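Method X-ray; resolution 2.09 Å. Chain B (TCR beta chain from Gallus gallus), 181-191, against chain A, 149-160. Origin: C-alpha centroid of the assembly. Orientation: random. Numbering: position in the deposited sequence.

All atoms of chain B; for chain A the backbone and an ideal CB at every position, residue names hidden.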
# COMPACT_ATOMS: atom_id res chain seq x y z
N LEU B 181 11.07 -8.23 2.06
CA LEU B 181 10.33 -7.00 2.24
C LEU B 181 10.96 -6.21 3.38
O LEU B 181 11.39 -6.80 4.38
CB LEU B 181 8.84 -7.26 2.54
CG LEU B 181 7.90 -6.06 2.36
CD1 LEU B 181 7.64 -5.78 0.89
CD2 LEU B 181 6.60 -6.27 3.12
N THR B 182 11.03 -4.90 3.23
CA THR B 182 11.75 -4.04 4.16
C THR B 182 10.82 -2.96 4.69
O THR B 182 10.03 -2.38 3.95
CB THR B 182 12.97 -3.40 3.49
OG1 THR B 182 13.83 -4.43 2.97
CG2 THR B 182 13.76 -2.55 4.47
N SER B 183 10.97 -2.65 5.98
CA SER B 183 10.24 -1.55 6.60
C SER B 183 11.20 -0.79 7.49
O SER B 183 11.97 -1.38 8.25
CB SER B 183 9.05 -2.05 7.42
OG SER B 183 8.30 -0.95 7.90
N ARG B 184 11.15 0.54 7.39
CA ARG B 184 11.99 1.42 8.18
C ARG B 184 11.11 2.26 9.09
O ARG B 184 10.10 2.81 8.65
CB ARG B 184 12.85 2.31 7.27
CG ARG B 184 13.94 1.54 6.55
CD ARG B 184 13.95 1.82 5.05
NE ARG B 184 12.68 1.50 4.42
CZ ARG B 184 12.55 0.89 3.24
NH1 ARG B 184 13.61 0.51 2.56
NH2 ARG B 184 11.34 0.65 2.76
N LEU B 185 11.48 2.31 10.37
CA LEU B 185 10.89 3.24 11.33
C LEU B 185 11.99 4.20 11.77
O LEU B 185 12.95 3.78 12.43
CB LEU B 185 10.29 2.50 12.52
CG LEU B 185 9.97 3.34 13.76
CD1 LEU B 185 8.98 4.46 13.44
CD2 LEU B 185 9.45 2.46 14.90
N ARG B 186 11.86 5.47 11.40
CA ARG B 186 12.82 6.49 11.79
C ARG B 186 12.25 7.30 12.95
O ARG B 186 11.13 7.82 12.87
CB ARG B 186 13.16 7.42 10.62
CG ARG B 186 14.45 8.21 10.85
CD ARG B 186 14.95 8.93 9.60
NE ARG B 186 16.38 9.22 9.69
CZ ARG B 186 17.02 10.11 8.93
NH1 ARG B 186 16.36 10.80 8.01
NH2 ARG B 186 18.32 10.30 9.08
N ILE B 187 13.01 7.38 14.05
CA ILE B 187 12.56 8.07 15.25
C ILE B 187 13.63 9.06 15.70
O ILE B 187 14.80 8.96 15.32
CB ILE B 187 12.25 7.08 16.39
CG1 ILE B 187 13.51 6.28 16.72
CG2 ILE B 187 11.11 6.15 15.99
CD1 ILE B 187 13.31 5.22 17.77
N SER B 188 13.21 10.02 16.52
CA SER B 188 14.14 10.96 17.13
C SER B 188 15.11 10.23 18.06
O SER B 188 14.81 9.16 18.59
CB SER B 188 13.38 12.03 17.90
OG SER B 188 12.80 11.48 19.07
N ALA B 189 16.31 10.82 18.22
CA ALA B 189 17.29 10.26 19.15
C ALA B 189 16.73 10.16 20.57
O ALA B 189 16.98 9.16 21.27
CB ALA B 189 18.56 11.09 19.12
N GLN B 190 15.97 11.16 21.02
CA GLN B 190 15.36 11.13 22.35
C GLN B 190 14.47 9.91 22.53
O GLN B 190 14.47 9.28 23.60
CB GLN B 190 14.59 12.42 22.63
CG GLN B 190 13.84 13.05 21.48
CD GLN B 190 14.72 13.96 20.65
OE1 GLN B 190 15.47 13.49 19.79
NE2 GLN B 190 14.68 15.26 20.93
N GLU B 191 13.70 9.54 21.50
CA GLU B 191 12.82 8.39 21.62
C GLU B 191 13.62 7.09 21.58
O GLU B 191 13.23 6.11 22.22
CB GLU B 191 11.76 8.40 20.52
CG GLU B 191 10.75 7.27 20.66
CD GLU B 191 9.60 7.31 19.65
OE1 GLU B 191 9.62 8.14 18.72
OE2 GLU B 191 8.67 6.48 19.78
N UNK A 149 17.54 -2.57 -4.30
CA UNK A 149 17.28 -1.54 -3.30
C UNK A 149 15.82 -1.09 -3.37
O UNK A 149 15.16 -1.23 -4.40
CB UNK A 149 18.22 -0.35 -3.50
N UNK A 150 15.32 -0.58 -2.25
CA UNK A 150 13.98 -0.02 -2.16
C UNK A 150 14.06 1.35 -1.48
O UNK A 150 14.99 1.63 -0.72
CB UNK A 150 13.04 -0.96 -1.40
N UNK A 151 13.07 2.20 -1.76
CA UNK A 151 13.09 3.59 -1.34
C UNK A 151 11.77 3.94 -0.68
O UNK A 151 10.72 3.42 -1.05
CB UNK A 151 13.36 4.52 -2.53
N UNK A 152 11.83 4.84 0.30
CA UNK A 152 10.64 5.34 0.97
C UNK A 152 10.88 6.78 1.42
O UNK A 152 12.00 7.30 1.34
CB UNK A 152 10.27 4.45 2.16
N UNK A 153 9.81 7.42 1.88
CA UNK A 153 9.85 8.73 2.51
C UNK A 153 9.10 8.63 3.83
O UNK A 153 8.01 8.05 3.89
CB UNK A 153 9.25 9.81 1.61
N UNK A 154 9.69 9.20 4.88
CA UNK A 154 9.08 9.18 6.20
C UNK A 154 9.14 10.59 6.78
O UNK A 154 9.88 11.45 6.31
CB UNK A 154 9.78 8.17 7.12
N UNK A 155 8.36 10.80 7.84
CA UNK A 155 8.37 12.06 8.57
C UNK A 155 8.69 11.75 10.02
O UNK A 155 8.12 10.83 10.60
CB UNK A 155 7.04 12.80 8.44
N UNK A 156 9.59 12.54 10.61
CA UNK A 156 9.98 12.39 12.00
C UNK A 156 9.70 13.70 12.72
O UNK A 156 9.97 14.78 12.19
CB UNK A 156 11.45 11.99 12.12
N UNK A 157 9.15 13.60 13.93
CA UNK A 157 8.79 14.78 14.72
C UNK A 157 10.00 15.24 15.53
O UNK A 157 10.37 14.61 16.52
CB UNK A 157 7.61 14.48 15.64
N UNK A 158 10.64 16.34 15.09
CA UNK A 158 11.80 16.91 15.76
C UNK A 158 11.42 18.14 16.60
O UNK A 158 10.26 18.56 16.64
CB UNK A 158 12.87 17.29 14.73
N UNK A 159 12.43 18.72 17.26
CA UNK A 159 12.23 19.90 18.09
C UNK A 159 11.70 21.07 17.28
O UNK A 159 10.59 21.57 17.53
CB UNK A 159 13.54 20.29 18.78
N UNK A 160 12.48 21.52 16.30
CA UNK A 160 12.24 22.80 15.64
C UNK A 160 11.12 22.74 14.61
O UNK A 160 10.32 23.68 14.49
CB UNK A 160 13.53 23.28 14.97

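Strand 150-156 of chain A runs roughly along strand 181-188 of chain B, the two N-to-C directions differing by 24°. The strand axes stay 6.9 Å apart at their closest, so side chains rather than backbone hydrogen bonds must fill the gap. From 150 to 156 the even positions point their CB toward chain B.

Position 149 points sideways, with nothing of the chain B stretch within 5.5 Å of the ideal CB. Many residues would suit it. It is Lys A149, whose end leads away.

Position 150 has extended backbone angles and points toward chain B. Its ideal CB lies 4.3 Å from Arg B184 NH1, a donor. A short polar side chain with an acceptor, such as Ser, Thr or Asn, would suit; an acidic one could also answer the charge. The residue is Thr A150, chi1 p. Arg B184 NH1 donates a weak hydrogen bond to Thr A150 OG1 at 3.4 Å, with the oxygen near the edge of the guanidinium plane. Thr B182 CB also lies 4.3 Å from Thr A150 OG1.

Position 151 points away, so chain B sets little preference. It is Glu A151, extended and clear of the contact.

Position 152 again points toward chain B. Its ideal CB is 4.0 Å from Arg B184 NH2, which leaves little depth. A small or compact side chain fits, polar or not. It is Thr A152, with chi1 between wells at -34°. Thr A152 OG1 comes within 2.7 Å of Arg B184 NH2, but it sits over a face of the guanidinium. The angle is poor and no hydrogen bond forms, since the N-H bonds lie in the plane.

Position 153 is out of reach. It is Val A153, which makes no contact with this stretch.

Position 154 points toward chain B, with its ideal CB 4.9 Å from Arg B186 CB. The nearby surface is aliphatic, although Arg B186 carries its charged end away. Val, Ile, Leu or Thr would suit. The residue is Val A154, and its CG2 packs 3.9 Å from Arg B186 CB.

Position 155 points away and could hold many side chains. It is Glu A155.

Position 156 is where the backbones draw close: its CA is 6.0 Å from Ile B187 CA. The ideal CB lies 4.3 Å from Arg B186 O, so a compact side chain such as Val, Ala or Thr is favoured. It is Val A156, chi1 t. Its CG2 reaches Arg B186 O at 3.3 Å, while its CG1 lies 3.7 Å from Ser B188 N. The two methyls thus pack along the chain B backbone.

Position 157 points sideways, making few demands on size. It is Ala A157; its backbone O lies 4.2 Å from Ser B188 CB.

Position 158 is loop, its ideal CB sideways and not near chain B. Polar residues would suit. It is Thr A158, poorly ordered.

Position 159 is also sideways in the loop, and a polar residue would suit. It is Ser A159, poorly ordered. Ser A159 OG lies 4.5 Å from Gln B190 NE2, a loose approach at most.

Position 160 is out of reach, and polar residues would suit. It is Glu A160, poorly ordered.

Chain A 149-160: KTETVVEVATSE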
# COMPACT_ATOMS: atom_id res chain seq x y z
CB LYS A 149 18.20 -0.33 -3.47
CG LYS A 149 17.67 0.74 -4.41
CD LYS A 149 17.87 0.37 -5.88
CE LYS A 149 17.68 1.60 -6.75
NZ LYS A 149 17.53 1.24 -8.17
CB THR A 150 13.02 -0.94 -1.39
OG1 THR A 150 13.68 -1.49 -0.25
CG2 THR A 150 12.54 -2.07 -2.30
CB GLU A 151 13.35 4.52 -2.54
CG GLU A 151 13.09 5.99 -2.27
CD GLU A 151 13.44 6.89 -3.45
OE1 GLU A 151 14.58 7.39 -3.49
OE2 GLU A 151 12.58 7.09 -4.33
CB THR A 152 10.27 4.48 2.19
OG1 THR A 152 10.60 3.12 1.93
CG2 THR A 152 8.79 4.59 2.46
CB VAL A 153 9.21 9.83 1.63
CG1 VAL A 153 9.74 11.20 2.03
CG2 VAL A 153 9.46 9.57 0.17
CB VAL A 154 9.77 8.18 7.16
CG1 VAL A 154 9.73 6.77 6.59
CG2 VAL A 154 11.20 8.61 7.43
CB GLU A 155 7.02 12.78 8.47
CG GLU A 155 6.64 13.23 7.07
CD GLU A 155 5.32 13.97 7.05
OE1 GLU A 155 5.28 15.12 6.55
OE2 GLU A 155 4.31 13.41 7.53
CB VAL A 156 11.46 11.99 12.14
CG1 VAL A 156 11.84 11.81 13.62
CG2 VAL A 156 11.73 10.71 11.37
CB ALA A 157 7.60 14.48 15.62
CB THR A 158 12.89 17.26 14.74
OG1 THR A 158 12.45 18.35 13.92
CG2 THR A 158 13.20 16.06 13.86
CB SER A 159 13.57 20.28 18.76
OG SER A 159 13.81 19.52 19.92
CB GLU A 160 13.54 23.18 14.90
CG GLU A 160 14.51 24.08 15.63
CD GLU A 160 13.83 25.24 16.31
OE1 GLU A 160 14.13 25.52 17.49
OE2 GLU A 160 12.97 25.87 15.66
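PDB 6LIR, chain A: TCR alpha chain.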